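Long-range contacts in UDP-N-Acetylenolpyruvylglucosamine Reductase (Thermus caldophilus, PDB 2GQT), which reduces UDP-N-acetylenolpyruvylglucosamine to UDP-N-acetylmuramate with FAD as cofactor and NADPH as hydride source, a step in bacterial cell-wall formation: residues Gly95-Glu100 with Lys170-Glu175; Lys189-Arg194 with Leu230-Phe235; Ala200-Pro205 with Glu261-Val266. All coordinates share one frame; numbering follows the deposited sequence.

Contact 1, farthest from the chain centre (about 23 Å between centres, against 18 and 14 Å for contacts 2 and 3), is a short antiparallel strand pairing at the edge of a sheet, held by backbone hydrogen bonds. Contacts 2 and 3 belong to the C-terminal domain: segments 189-194 and 200-205 share the loop region between helices 174-187 and 209-215, and the contacts touch through Asn234 and the backbone of Ala200 and Phe201. Contact 2 joins two loops by proline-aromatic packing and a water-lined carboxylate; contact 3 combines backbone bonds with a lysine that reaches a carbonyl, and its second segment runs on to Glu265, which bonds the FAD. Each mixes buried and exposed residues.

Contact 1 of 3, residues Gly95-Glu100 with Lys170-Glu175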
loop_
_atom_site.group_PDB
_atom_site.type_symbol
_atom_site.label_atom_id
_atom_site.label_comp_id
_atom_site.label_asym_id
_atom_site.label_seq_id
_atom_site.Cartn_x
_atom_site.Cartn_y
_atom_site.Cartn_z
ATOM N N GLY A 95 2.060 13.520 20.550
ATOM C CA GLY A 95 3.457 13.800 20.880
ATOM C C GLY A 95 4.288 12.534 20.830
ATOM O O GLY A 95 5.211 12.339 21.626
ATOM N N LEU A 96 3.951 11.669 19.873
ATOM C CA LEU A 96 4.661 10.417 19.681
ATOM C C LEU A 96 5.355 10.377 18.322
ATOM O O LEU A 96 4.730 10.503 17.264
ATOM C CB LEU A 96 3.716 9.228 19.838
ATOM C CG LEU A 96 3.200 9.022 21.266
ATOM C CD1 LEU A 96 2.085 7.987 21.277
ATOM C CD2 LEU A 96 4.346 8.628 22.208
ATOM N N SER A 97 6.666 10.215 18.373
ATOM C CA SER A 97 7.512 10.222 17.197
ATOM C C SER A 97 7.816 8.800 16.723
ATOM O O SER A 97 7.927 7.869 17.525
ATOM C CB SER A 97 8.802 10.971 17.523
ATOM O OG SER A 97 9.692 11.004 16.431
ATOM N N GLY A 98 7.940 8.634 15.412
ATOM C CA GLY A 98 8.296 7.343 14.846
ATOM C C GLY A 98 7.596 7.037 13.540
ATOM O O GLY A 98 7.971 6.106 12.831
ATOM N N LEU A 99 6.568 7.820 13.214
ATOM C CA LEU A 99 5.833 7.613 11.965
ATOM C C LEU A 99 6.027 8.726 10.938
ATOM O O LEU A 99 5.466 8.642 9.847
ATOM C CB LEU A 99 4.334 7.424 12.235
ATOM C CG LEU A 99 3.899 6.355 13.239
ATOM C CD1 LEU A 99 2.384 6.345 13.325
ATOM C CD2 LEU A 99 4.413 4.967 12.875
ATOM N N GLU A 100 6.809 9.756 11.271
ATOM C CA GLU A 100 6.891 10.942 10.420
ATOM C C GLU A 100 7.338 10.617 8.995
ATOM O O GLU A 100 6.864 11.225 8.032
ATOM C CB GLU A 100 7.825 11.996 11.013
ATOM C CG GLU A 100 7.467 12.481 12.399
ATOM C CD GLU A 100 8.241 11.772 13.488
ATOM O OE1 GLU A 100 8.437 10.549 13.375
ATOM O OE2 GLU A 100 8.663 12.445 14.457
ATOM N N LYS A 170 8.191 7.092 20.367
ATOM C CA LYS A 170 8.947 7.770 21.418
ATOM C C LYS A 170 8.406 9.178 21.619
ATOM O O LYS A 170 8.065 9.865 20.660
ATOM C CB LYS A 170 10.426 7.838 21.043
ATOM C CG LYS A 170 11.379 7.913 22.234
ATOM C CD LYS A 170 11.763 6.522 22.750
ATOM C CE LYS A 170 12.956 5.934 21.996
ATOM N NZ LYS A 170 14.245 6.591 22.369
ATOM N N GLU A 171 8.349 9.614 22.873
ATOM C CA GLU A 171 7.827 10.938 23.196
ATOM C C GLU A 171 8.734 12.056 22.680
ATOM O O GLU A 171 9.944 12.047 22.924
ATOM C CB GLU A 171 7.615 11.076 24.705
ATOM C CG GLU A 171 6.538 10.149 25.250
ATOM C CD GLU A 171 6.349 10.257 26.752
ATOM O OE1 GLU A 171 5.411 9.616 27.274
ATOM O OE2 GLU A 171 7.130 10.974 27.414
ATOM N N ARG A 172 8.136 12.993 21.949
ATOM C CA ARG A 172 8.816 14.188 21.450
ATOM C C ARG A 172 7.819 15.340 21.431
ATOM O O ARG A 172 6.614 15.104 21.339
ATOM C CB ARG A 172 9.344 13.969 20.028
ATOM C CG ARG A 172 10.649 13.200 19.925
ATOM C CD ARG A 172 11.325 13.460 18.585
ATOM N NE ARG A 172 12.780 13.396 18.692
ATOM C CZ ARG A 172 13.519 12.318 18.440
ATOM N NH1 ARG A 172 12.953 11.181 18.045
ATOM N NH2 ARG A 172 14.836 12.379 18.578
ATOM N N PRO A 173 8.307 16.595 21.524
ATOM C CA PRO A 173 7.403 17.734 21.375
ATOM C C PRO A 173 6.601 17.673 20.077
ATOM O O PRO A 173 7.159 17.381 19.011
ATOM C CB PRO A 173 8.357 18.929 21.349
ATOM C CG PRO A 173 9.527 18.485 22.147
ATOM C CD PRO A 173 9.692 17.033 21.781
ATOM N N LYS A 174 5.301 17.937 20.170
ATOM C CA LYS A 174 4.425 17.927 19.003
ATOM C C LYS A 174 4.968 18.822 17.890
ATOM O O LYS A 174 4.976 18.427 16.723
ATOM C CB LYS A 174 2.985 18.313 19.384
ATOM C CG LYS A 174 2.011 18.357 18.212
ATOM C CD LYS A 174 0.562 18.568 18.648
ATOM C CE LYS A 174 -0.357 18.815 17.450
ATOM N NZ LYS A 174 -0.407 17.660 16.516
ATOM N N GLU A 175 5.440 20.014 18.246
ATOM C CA GLU A 175 5.948 20.949 17.244
ATOM C C GLU A 175 7.155 20.383 16.480
ATOM O O GLU A 175 7.309 20.645 15.284
ATOM C CB GLU A 175 6.261 22.316 17.867
ATOM C CG GLU A 175 7.400 22.311 18.887
ATOM C CD GLU A 175 8.776 22.437 18.246
ATOM O OE1 GLU A 175 8.910 23.207 17.271
ATOM O OE2 GLU A 175 9.720 21.764 18.716
#
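The side chain of Arg172, just beyond the strand, comes alongside Ser97, which shares one face of a short antiparallel pairing with Lys170; Leu96 and Glu171 occupy the other face. Arg172 CG and CD both approach Ser97 CB, with CD to CB at 3.7 Å. The guanidinium then presents its edge to the hydroxyl, Arg172 NH1 standing 3.6 Å from Ser97 OG, close but not counted as a bond. That OG lies anti to the backbone N (chi1 179°), which turns it to Glu100, where it donates to the syn lone pair of OE2 at 2.7 Å. The other carboxylate oxygen, Glu100 OE1, receives Gly98 N at 2.8 Å from above the carboxylate plane. On the opposite face Leu96 and Glu171 cross obliquely, CD2 of the leucine touching CG of the glutamate at 4.0 Å, while Leu96 also packs on Leu74 and Leu169.

The backbones supply the rest. Ser97 and Lys170 form a hydrogen-bonded pair, Ser97 N to Lys170 O at 2.7 Å and Lys170 N to Ser97 O at 3.0 Å. Gly95, closing helix 84-93 in a Schellman motif, gives its carbonyl O to Arg172 N at 3.0 Å; its positive phi is readily adopted by glycine, and, separately, a CB there would sit tightly against Arg172 O. Pro173 then takes the N-cap position of helix 174-187.

Glu100 OE2 also forms a salt bridge with Arg180 of that helix. The carboxylate thus gathers a hydroxyl, a backbone N-H and a cation, which would be expected to stabilise its negative charge.

Contact 2 of 3, residues Lys189-Arg194 with Leu230-Phe235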
loop_
_atom_site.group_PDB
_atom_site.type_symbol
_atom_site.label_atom_id
_atom_site.label_comp_id
_atom_site.label_asym_id
_atom_site.label_seq_id
_atom_site.Cartn_x
_atom_site.Cartn_y
_atom_site.Cartn_z
ATOM N N LYS A 189 6.907 17.082 -2.756
ATOM C CA LYS A 189 6.224 18.142 -3.523
ATOM C C LYS A 189 6.132 17.881 -5.030
ATOM O O LYS A 189 5.171 18.305 -5.685
ATOM C CB LYS A 189 6.886 19.503 -3.266
ATOM C CG LYS A 189 5.955 20.710 -3.409
ATOM C CD LYS A 189 6.059 21.389 -4.774
ATOM C CE LYS A 189 7.321 22.234 -4.896
ATOM N NZ LYS A 189 7.443 22.822 -6.256
ATOM N N GLY A 190 7.130 17.191 -5.576
ATOM C CA GLY A 190 7.182 16.912 -7.015
ATOM C C GLY A 190 6.292 15.788 -7.518
ATOM O O GLY A 190 6.221 15.538 -8.720
ATOM N N GLN A 191 5.626 15.090 -6.604
ATOM C CA GLN A 191 4.704 14.022 -6.972
ATOM C C GLN A 191 3.372 14.637 -7.427
ATOM O O GLN A 191 3.066 15.778 -7.063
ATOM C CB GLN A 191 4.552 13.048 -5.798
ATOM C CG GLN A 191 5.889 12.347 -5.490
ATOM C CD GLN A 191 5.936 11.610 -4.162
ATOM O OE1 GLN A 191 4.915 11.160 -3.639
ATOM N NE2 GLN A 191 7.143 11.470 -3.617
ATOM N N PRO A 192 2.608 13.921 -8.277
ATOM C CA PRO A 192 1.372 14.492 -8.811
ATOM C C PRO A 192 0.455 15.049 -7.731
ATOM O O PRO A 192 0.231 14.388 -6.719
ATOM C CB PRO A 192 0.713 13.297 -9.504
ATOM C CG PRO A 192 1.860 12.465 -9.953
ATOM C CD PRO A 192 2.874 12.583 -8.838
ATOM N N LYS A 193 -0.056 16.261 -7.952
ATOM C CA LYS A 193 -1.028 16.903 -7.054
ATOM C C LYS A 193 -2.063 15.916 -6.491
ATOM O O LYS A 193 -2.797 16.247 -5.552
ATOM C CB LYS A 193 -1.711 18.078 -7.759
ATOM C CG LYS A 193 -0.825 19.305 -7.915
ATOM C CD LYS A 193 -1.619 20.556 -8.291
ATOM C CE LYS A 193 -2.031 20.557 -9.759
ATOM N NZ LYS A 193 -2.700 21.827 -10.166
ATOM N N ARG A 194 -2.133 14.738 -7.125
ATOM C CA ARG A 194 -2.576 13.448 -6.545
ATOM C C ARG A 194 -3.456 12.610 -7.481
ATOM O O ARG A 194 -4.423 13.121 -8.047
ATOM C CB ARG A 194 -3.214 13.587 -5.158
ATOM C CG ARG A 194 -2.264 13.405 -3.991
ATOM C CD ARG A 194 -2.997 12.734 -2.851
ATOM N NE ARG A 194 -2.441 13.070 -1.542
ATOM C CZ ARG A 194 -2.910 12.599 -0.388
ATOM N NH1 ARG A 194 -3.949 11.770 -0.375
ATOM N NH2 ARG A 194 -2.344 12.962 0.754
ATOM N N LEU A 230 2.604 14.301 -16.401
ATOM C CA LEU A 230 3.395 15.462 -16.791
ATOM C C LEU A 230 4.163 16.059 -15.599
ATOM O O LEU A 230 5.063 16.869 -15.795
ATOM C CB LEU A 230 2.504 16.527 -17.445
ATOM C CG LEU A 230 1.807 16.191 -18.770
ATOM C CD1 LEU A 230 0.799 17.282 -19.123
ATOM C CD2 LEU A 230 2.822 16.010 -19.898
ATOM N N GLU A 231 3.805 15.651 -14.379
ATOM C CA GLU A 231 4.408 16.182 -13.150
ATOM C C GLU A 231 5.580 15.347 -12.632
ATOM O O GLU A 231 6.476 15.873 -11.968
ATOM C CB GLU A 231 3.357 16.284 -12.043
ATOM C CG GLU A 231 2.262 17.308 -12.278
ATOM C CD GLU A 231 1.128 17.151 -11.284
ATOM O OE1 GLU A 231 1.220 17.716 -10.169
ATOM O OE2 GLU A 231 0.153 16.443 -11.609
ATOM N N HIS A 232 5.557 14.045 -12.915
ATOM C CA HIS A 232 6.541 13.108 -12.379
ATOM C C HIS A 232 6.583 11.856 -13.242
ATOM O O HIS A 232 5.565 11.183 -13.403
ATOM C CB HIS A 232 6.168 12.732 -10.940
ATOM C CG HIS A 232 7.274 12.079 -10.171
ATOM N ND1 HIS A 232 7.864 10.892 -10.560
ATOM C CD2 HIS A 232 7.876 12.437 -9.012
ATOM C CE1 HIS A 232 8.783 10.552 -9.673
ATOM N NE2 HIS A 232 8.812 11.475 -8.727
ATOM N N GLY A 233 7.764 11.544 -13.770
ATOM C CA GLY A 233 7.929 10.453 -14.726
ATOM C C GLY A 233 7.584 9.066 -14.225
ATOM O O GLY A 233 7.207 8.200 -15.017
ATOM N N ASN A 234 7.695 8.860 -12.914
ATOM C CA ASN A 234 7.424 7.547 -12.321
ATOM C C ASN A 234 5.973 7.367 -11.865
ATOM O O ASN A 234 5.661 6.473 -11.076
ATOM C CB ASN A 234 8.395 7.242 -11.174
ATOM C CG ASN A 234 8.606 5.740 -10.971
ATOM O OD1 ASN A 234 8.260 4.927 -11.831
ATOM N ND2 ASN A 234 9.172 5.370 -9.826
ATOM N N PHE A 235 5.077 8.214 -12.362
ATOM C CA PHE A 235 3.657 8.068 -12.080
ATOM C C PHE A 235 2.864 7.894 -13.365
ATOM O O PHE A 235 2.997 8.681 -14.309
ATOM C CB PHE A 235 3.132 9.252 -11.269
ATOM C CG PHE A 235 3.592 9.249 -9.840
ATOM C CD1 PHE A 235 4.870 9.684 -9.503
ATOM C CD2 PHE A 235 2.750 8.808 -8.826
ATOM C CE1 PHE A 235 5.305 9.675 -8.184
ATOM C CE2 PHE A 235 3.177 8.804 -7.496
ATOM C CZ PHE A 235 4.460 9.239 -7.179
HETATM O O HOH W 1 3.683 18.184 -8.432
HETATM O O HOH W 2 9.432 12.288 -5.579
HETATM O O HOH W 3 -1.985 15.708 -10.369
#
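Pro192 lies over the face of the Phe235 ring, its CD 3.5 Å from the ring centroid and only 12° off the normal, a CH-pi contact. The neighbouring Pro192 CG reaches Phe235 CG and CB. Gln191 adds its CG at 3.8 Å from Phe235 CZ, approaching obliquely. His232 joins the same cluster, with Phe235 CE1 sitting over the centre of its imidazole. Gly190 O comes to the imidazole edge, 3.5 Å from His232 CD2, and Asn234 N donates in the ring plane to His232 ND1 at 3.1 Å. This last bond holds the ring's rotation within the type I turn from His232 to Phe235.

Away from the proline-phenylalanine packing the contact is polar and watered. The extended side chain of Glu231 reaches across to receive Lys193 N on OE1, at 2.9 Å and nearly straight (167°), from the syn side but 29° out of the carboxylate plane. A water lies between Gln191 O and Glu231 OE1, close enough to donate to either, though it has more acceptors in reach than protons; another donates to Glu231 OE2 at 2.6 Å. A third water, at the outer end of the imidazole, accepts from Gln191 NE2 and bonds weakly to His232 NE2, while Gln191 OE1 is held by Arg188.

The packed side faces inward, where Phe235 lies about 4 Å, side chain to side chain, from Cys199, assigned as the proton donor. The 189-194 loop follows helix 174-187, and the 230-235 loop joins strands 226-228 and 236-238, with Asn234 resting on helix 209-215.

Contact 3 of 3, residues Ala200-Pro205 with Glu261-Val266; sequences AFKNPP and ELEWEV. With FAD (flavin-adenine dinucleotide), chain C.
Ala200 packs against the indole face of Trp264, CB touching CZ2 at 3.6 Å and CA lying over the five-membered ring, offset toward its rim. Next to it Lys202 crosses Glu263 at about a right angle. The lysine chain bends only at its last torsion (chi4 70°), which turns NZ onto Leu262 O at 2.7 Å; the salt bridge from NZ to Glu263 OE1, 3.8 Å, is long. OE1 instead lies close against the aliphatic part of the chain, 3.1 Å from Lys202 CG.

The backbones set these side chains in place. Glu263 N donates to Ala200 O at 2.7 Å, and Lys202 N meets Glu261 O at 2.9 Å, nearly along the C=O axis. Between them Phe201 and Leu262 form a single bridge, with the leucine's CD2 4.0 Å from Phe201 CE2. One water joins Lys202 O to Glu261 N.

Farther out, Glu263 touches Arg152, assigned to the active site, and Glu265 OE1 accepts a hydrogen bond from the FAD ribose hydroxyl O3B at 2.5 Å, while Trp267 holds OE2.

Phe201 touches both helix 209-215 and helix 244-257, and Leu262 and Trp264 also rest on the latter. The 261-266 segment then enters strand 265-267, which pairs in parallel with strand 51-53, joining the C-terminal part to the FAD-binding part.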
loop_
_atom_site.group_PDB
_atom_site.type_symbol
_atom_site.label_atom_id
_atom_site.label_comp_id
_atom_site.label_asym_id
_atom_site.label_seq_id
_atom_site.Cartn_x
_atom_site.Cartn_y
_atom_site.Cartn_z
ATOM N N ALA A 200 5.261 3.773 -10.241
ATOM C CA ALA A 200 5.045 2.629 -11.135
ATOM C C ALA A 200 6.211 1.661 -11.109
ATOM O O ALA A 200 6.016 0.444 -11.027
ATOM C CB ALA A 200 4.806 3.110 -12.569
ATOM N N PHE A 201 7.418 2.215 -11.180
ATOM C CA PHE A 201 8.631 1.434 -11.365
ATOM C C PHE A 201 9.560 1.496 -10.164
ATOM O O PHE A 201 9.545 2.469 -9.405
ATOM C CB PHE A 201 9.377 1.893 -12.629
ATOM C CG PHE A 201 8.607 1.658 -13.899
ATOM C CD1 PHE A 201 7.927 2.698 -14.524
ATOM C CD2 PHE A 201 8.549 0.391 -14.460
ATOM C CE1 PHE A 201 7.198 2.469 -15.690
ATOM C CE2 PHE A 201 7.818 0.156 -15.625
ATOM C CZ PHE A 201 7.150 1.199 -16.241
ATOM N N LYS A 202 10.351 0.435 -10.016
ATOM C CA LYS A 202 11.479 0.388 -9.086
ATOM C C LYS A 202 12.653 1.182 -9.656
ATOM O O LYS A 202 12.758 1.361 -10.867
ATOM C CB LYS A 202 11.947 -1.057 -8.902
ATOM C CG LYS A 202 10.966 -1.972 -8.198
ATOM C CD LYS A 202 11.536 -3.380 -8.083
ATOM C CE LYS A 202 10.725 -4.247 -7.131
ATOM N NZ LYS A 202 9.397 -4.592 -7.690
ATOM N N ASN A 203 13.560 1.612 -8.784
ATOM C CA ASN A 203 14.803 2.241 -9.224
ATOM C C ASN A 203 15.922 1.217 -9.440
ATOM O O ASN A 203 16.162 0.368 -8.572
ATOM C CB ASN A 203 15.249 3.309 -8.220
ATOM C CG ASN A 203 14.261 4.455 -8.094
ATOM O OD1 ASN A 203 13.551 4.796 -9.041
ATOM N ND2 ASN A 203 14.219 5.066 -6.919
ATOM N N PRO A 204 16.604 1.275 -10.601
ATOM C CA PRO A 204 17.802 0.459 -10.778
ATOM C C PRO A 204 18.898 0.903 -9.807
ATOM O O PRO A 204 18.847 2.040 -9.324
ATOM C CB PRO A 204 18.223 0.759 -12.223
ATOM C CG PRO A 204 17.009 1.303 -12.877
ATOM C CD PRO A 204 16.310 2.069 -11.806
ATOM N N PRO A 205 19.872 0.016 -9.502
ATOM C CA PRO A 205 20.968 0.403 -8.602
ATOM C C PRO A 205 21.681 1.679 -9.054
ATOM O O PRO A 205 22.222 1.734 -10.163
ATOM C CB PRO A 205 21.920 -0.803 -8.655
ATOM C CG PRO A 205 21.471 -1.630 -9.834
ATOM C CD PRO A 205 20.004 -1.382 -9.951
ATOM N N GLU A 261 11.706 -2.476 -13.749
ATOM C CA GLU A 261 10.759 -3.464 -13.229
ATOM C C GLU A 261 9.631 -2.742 -12.498
ATOM O O GLU A 261 9.851 -1.691 -11.891
ATOM C CB GLU A 261 11.453 -4.468 -12.290
ATOM C CG GLU A 261 12.466 -5.407 -12.968
ATOM C CD GLU A 261 11.827 -6.409 -13.928
ATOM O OE1 GLU A 261 10.740 -6.948 -13.621
ATOM O OE2 GLU A 261 12.424 -6.669 -14.997
ATOM N N LEU A 262 8.430 -3.312 -12.559
ATOM C CA LEU A 262 7.268 -2.751 -11.871
ATOM C C LEU A 262 7.401 -2.800 -10.360
ATOM O O LEU A 262 7.833 -3.808 -9.794
ATOM C CB LEU A 262 5.997 -3.497 -12.259
ATOM C CG LEU A 262 5.258 -3.076 -13.521
ATOM C CD1 LEU A 262 4.013 -3.934 -13.659
ATOM C CD2 LEU A 262 4.888 -1.596 -13.477
ATOM N N GLU A 263 7.019 -1.704 -9.720
ATOM C CA GLU A 263 6.862 -1.659 -8.270
ATOM C C GLU A 263 5.464 -2.171 -7.893
ATOM O O GLU A 263 5.292 -2.829 -6.862
ATOM C CB GLU A 263 7.085 -0.230 -7.769
ATOM C CG GLU A 263 6.904 -0.014 -6.269
ATOM C CD GLU A 263 8.041 -0.566 -5.412
ATOM O OE1 GLU A 263 8.920 -1.277 -5.931
ATOM O OE2 GLU A 263 8.045 -0.299 -4.192
ATOM N N TRP A 264 4.472 -1.880 -8.736
ATOM C CA TRP A 264 3.111 -2.364 -8.506
ATOM C C TRP A 264 3.040 -3.869 -8.514
ATOM O O TRP A 264 3.789 -4.532 -9.232
ATOM C CB TRP A 264 2.150 -1.915 -9.595
ATOM C CG TRP A 264 2.001 -0.478 -9.770
ATOM C CD1 TRP A 264 2.067 0.490 -8.814
ATOM C CD2 TRP A 264 1.710 0.180 -10.997
ATOM N NE1 TRP A 264 1.856 1.726 -9.383
ATOM C CE2 TRP A 264 1.622 1.558 -10.724
ATOM C CE3 TRP A 264 1.521 -0.267 -12.311
ATOM C CZ2 TRP A 264 1.365 2.496 -11.717
ATOM C CZ3 TRP A 264 1.260 0.661 -13.293
ATOM C CH2 TRP A 264 1.176 2.027 -12.991
ATOM N N GLU A 265 2.100 -4.399 -7.748
ATOM C CA GLU A 265 1.729 -5.790 -7.854
ATOM C C GLU A 265 0.520 -5.911 -8.759
ATOM O O GLU A 265 -0.447 -5.156 -8.617
ATOM C CB GLU A 265 1.384 -6.325 -6.482
ATOM C CG GLU A 265 0.959 -7.776 -6.476
ATOM C CD GLU A 265 0.666 -8.288 -5.085
ATOM O OE1 GLU A 265 1.042 -7.613 -4.102
ATOM O OE2 GLU A 265 0.063 -9.375 -4.981
ATOM N N VAL A 266 0.585 -6.864 -9.683
ATOM C CA VAL A 266 -0.489 -7.134 -10.625
ATOM C C VAL A 266 -1.366 -8.275 -10.100
ATOM O O VAL A 266 -0.863 -9.314 -9.674
ATOM C CB VAL A 266 0.058 -7.485 -12.036
ATOM C CG1 VAL A 266 -1.080 -7.815 -12.988
ATOM C CG2 VAL A 266 0.904 -6.336 -12.591
HETATM P PA FAD C . -2.734 -2.832 -1.232
HETATM O O1A FAD C . -2.326 -2.074 -2.426
HETATM O O2A FAD C . -4.169 -3.023 -0.925
HETATM O O5B FAD C . -2.058 -4.267 -1.219
HETATM C C5B FAD C . -0.653 -4.385 -1.476
HETATM C C4B FAD C . -0.169 -5.759 -1.069
HETATM O O4B FAD C . -0.319 -5.895 0.359
HETATM C C3B FAD C . -0.956 -6.919 -1.697
HETATM O O3B FAD C . -0.056 -8.016 -1.859
HETATM C C2B FAD C . -1.985 -7.234 -0.618
HETATM O O2B FAD C . -2.453 -8.579 -0.697
HETATM C C1B FAD C . -1.151 -7.050 0.632
HETATM N N9A FAD C . -1.911 -6.774 1.869
HETATM C C8A FAD C . -2.735 -5.738 2.093
HETATM N N7A FAD C . -3.210 -5.824 3.338
HETATM C C5A FAD C . -2.666 -6.900 3.917
HETATM C C6A FAD C . -2.781 -7.515 5.169
HETATM N N6A FAD C . -3.548 -7.025 6.152
HETATM N N1A FAD C . -2.067 -8.635 5.401
HETATM C C2A FAD C . -1.283 -9.168 4.452
HETATM N N3A FAD C . -1.150 -8.633 3.242
HETATM C C4A FAD C . -1.842 -7.509 2.972
HETATM N N1 FAD C . 4.982 3.067 -1.095
HETATM C C2 FAD C . 6.141 3.273 -0.377
HETATM O O2 FAD C . 6.772 2.316 0.047
HETATM N N3 FAD C . 6.606 4.568 -0.163
HETATM C C4 FAD C . 5.915 5.679 -0.633
HETATM O O4 FAD C . 6.352 6.813 -0.413
HETATM C C4X FAD C . 4.739 5.461 -1.347
HETATM N N5 FAD C . 4.020 6.544 -1.846
HETATM C C5X FAD C . 2.804 6.318 -2.505
HETATM C C6 FAD C . 2.057 7.412 -2.941
HETATM C C7 FAD C . 0.839 7.227 -3.588
HETATM C C7M FAD C . 0.030 8.447 -4.046
HETATM C C8 FAD C . 0.373 5.926 -3.806
HETATM C C8M FAD C . -0.965 5.701 -4.523
HETATM C C9 FAD C . 1.125 4.834 -3.379
HETATM C C9A FAD C . 2.344 5.013 -2.726
HETATM N N10 FAD C . 3.111 3.921 -2.288
HETATM C C10 FAD C . 4.283 4.158 -1.574
HETATM C "C1'" FAD C . 2.725 2.516 -2.584
HETATM C "C2'" FAD C . 1.735 1.949 -1.552
HETATM O "O2'" FAD C . 1.083 3.012 -0.831
HETATM C "C3'" FAD C . 2.413 1.025 -0.539
HETATM O "O3'" FAD C . 2.981 -0.104 -1.218
HETATM C "C4'" FAD C . 1.439 0.565 0.553
HETATM O "O4'" FAD C . 2.168 -0.107 1.582
HETATM C "C5'" FAD C . 0.336 -0.357 0.037
HETATM O "O5'" FAD C . -0.593 -0.528 1.109
HETATM P P FAD C . -2.132 -0.791 0.779
HETATM O O1P FAD C . -2.811 -0.972 2.077
HETATM O O2P FAD C . -2.662 0.193 -0.189
HETATM O O3P FAD C . -1.996 -2.234 0.086
HETATM O O HOH W 4 13.505 -1.055 -12.024
#